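Local coordinates for uncharacterized protein (Capnocytophaga ochracea, PDB 4W9R) that is of unknown function but probably belongs to the alpha/beta-hydrolase superfamily and may act as an esterase, at residues Y131-E136 with L171-A176. Residues are numbered along the deposited sequence; the frame is centred on the assembly and turned at random.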
# COMPACT_ATOMS: atom_id res chain seq x y z
N TYR B 131 7.17 21.78 -8.65
CA TYR B 131 7.33 23.22 -8.80
C TYR B 131 7.01 24.01 -7.53
O TYR B 131 7.23 25.22 -7.48
CB TYR B 131 6.48 23.72 -9.97
CG TYR B 131 7.09 23.39 -11.31
CD1 TYR B 131 6.93 22.14 -11.87
CD2 TYR B 131 7.84 24.33 -12.00
CE1 TYR B 131 7.50 21.83 -13.10
CE2 TYR B 131 8.41 24.04 -13.22
CZ TYR B 131 8.24 22.78 -13.77
OH TYR B 131 8.81 22.49 -14.98
N TYR B 132 6.51 23.33 -6.51
CA TYR B 132 6.29 23.97 -5.22
C TYR B 132 7.62 24.24 -4.51
O TYR B 132 7.67 25.03 -3.57
CB TYR B 132 5.37 23.11 -4.34
CG TYR B 132 3.94 23.09 -4.84
CD1 TYR B 132 3.14 24.21 -4.75
CD2 TYR B 132 3.40 21.94 -5.41
CE1 TYR B 132 1.84 24.20 -5.21
CE2 TYR B 132 2.10 21.92 -5.87
CZ TYR B 132 1.32 23.06 -5.77
OH TYR B 132 0.02 23.06 -6.22
N MSE B 133 8.68 23.60 -4.99
CA MSE B 133 10.03 23.86 -4.50
C MSE B 133 10.53 25.24 -4.92
O MSE B 133 11.42 25.81 -4.28
CB MSE B 133 11.01 22.80 -5.02
CG MSE B 133 10.98 21.49 -4.27
SE MSE B 133 12.04 20.14 -5.20
CE MSE B 133 13.58 21.23 -5.65
N LEU B 134 9.97 25.77 -6.00
CA LEU B 134 10.44 27.02 -6.58
C LEU B 134 9.72 28.24 -6.01
O LEU B 134 9.95 29.36 -6.45
CB LEU B 134 10.28 26.98 -8.10
CG LEU B 134 10.87 25.75 -8.80
CD1 LEU B 134 10.70 25.85 -10.31
CD2 LEU B 134 12.33 25.56 -8.44
N ALA B 135 8.84 28.01 -5.04
CA ALA B 135 8.08 29.09 -4.41
C ALA B 135 9.00 30.13 -3.77
O ALA B 135 9.88 29.79 -2.98
CB ALA B 135 7.12 28.52 -3.37
N GLU B 136 8.78 31.39 -4.12
CA GLU B 136 9.63 32.49 -3.66
C GLU B 136 9.32 32.94 -2.23
O GLU B 136 10.22 33.35 -1.50
CB GLU B 136 9.51 33.68 -4.61
N LEU B 171 12.80 19.97 4.10
CA LEU B 171 12.11 19.53 2.89
C LEU B 171 12.32 18.04 2.67
O LEU B 171 13.45 17.58 2.49
CB LEU B 171 12.60 20.32 1.68
CG LEU B 171 12.06 19.82 0.33
CD1 LEU B 171 10.54 19.86 0.31
CD2 LEU B 171 12.65 20.63 -0.81
N PHE B 172 11.22 17.29 2.68
CA PHE B 172 11.27 15.87 2.37
C PHE B 172 10.80 15.65 0.94
O PHE B 172 9.64 15.89 0.62
CB PHE B 172 10.42 15.06 3.34
CG PHE B 172 10.44 13.58 3.09
CD1 PHE B 172 11.42 12.78 3.65
CD2 PHE B 172 9.48 12.99 2.28
CE1 PHE B 172 11.44 11.42 3.42
CE2 PHE B 172 9.50 11.63 2.04
CZ PHE B 172 10.48 10.84 2.61
N TYR B 173 11.71 15.19 0.08
CA TYR B 173 11.36 14.93 -1.31
C TYR B 173 11.50 13.46 -1.66
O TYR B 173 12.54 12.85 -1.42
CB TYR B 173 12.22 15.78 -2.25
CG TYR B 173 11.88 15.58 -3.71
CD1 TYR B 173 10.80 16.23 -4.29
CD2 TYR B 173 12.64 14.74 -4.52
CE1 TYR B 173 10.48 16.06 -5.62
CE2 TYR B 173 12.33 14.56 -5.85
CZ TYR B 173 11.25 15.22 -6.40
OH TYR B 173 10.94 15.04 -7.73
N TYR B 174 10.44 12.90 -2.24
CA TYR B 174 10.44 11.50 -2.65
C TYR B 174 9.94 11.34 -4.07
O TYR B 174 8.83 11.75 -4.40
CB TYR B 174 9.58 10.66 -1.70
CG TYR B 174 9.56 9.18 -2.03
CD1 TYR B 174 8.58 8.65 -2.87
CD2 TYR B 174 10.50 8.32 -1.50
CE1 TYR B 174 8.56 7.30 -3.17
CE2 TYR B 174 10.48 6.97 -1.79
CZ TYR B 174 9.51 6.46 -2.63
OH TYR B 174 9.49 5.12 -2.92
N MSE B 175 10.76 10.74 -4.93
CA MSE B 175 10.36 10.46 -6.30
C MSE B 175 10.52 8.98 -6.62
O MSE B 175 11.55 8.37 -6.31
CB MSE B 175 11.16 11.31 -7.28
CG MSE B 175 10.96 10.91 -8.74
SE MSE B 175 11.97 12.03 -9.97
CE MSE B 175 11.69 11.02 -11.61
N ALA B 176 9.51 8.40 -7.25
CA ALA B 176 9.55 6.99 -7.64
C ALA B 176 9.13 6.81 -9.09
O ALA B 176 8.27 7.53 -9.59
CB ALA B 176 8.67 6.17 -6.71
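Selenomethionine M133 reaches from the end of a 3-10 segment to the strand 171-176 and meets two residues there, L171 and Y173. It illustrates how one flexible side chain can seat a connecting segment, here the loop between helix 123-128 and strand 143-149, on one face of a mixed sheet, in its parallel part; the sheet is consistent with an alpha/beta-hydrolase fold. The side chains of L171 and Y173, two residues apart on the strand, both point to this face, whereas F172 between them turns to the other face and packs on helix 217-232. M133 leaves its backbone with CG anti to the carbonyl carbon (chi1 -80°), runs extended through chi2 and bends at chi3. Its CG lies 3.9 Å from CD2 of L171, the two side chains crossing at about a right angle. Farther out, SE, in the sulfur position of methionine, comes within 4.2 Å of Y173 CD1. It lies 34° off the ring normal, a Met-aromatic contact of oblique approach. The Y173 ring is also held at its far end, where OH is hydrogen-bonded to OD1 of N130, the residue preceding Y131.

The tight part is this cluster, closed further by F159, A162 and L163 of helix 156-165, against which M133 also packs. Beyond it the packing gives way: the chain continues through L134 to A135 and E136, which are exposed and poorly ordered. The interface is small, 115 Å² in all. The attachment probably rests on dispersion and close fit, since the two segments share no polar bond.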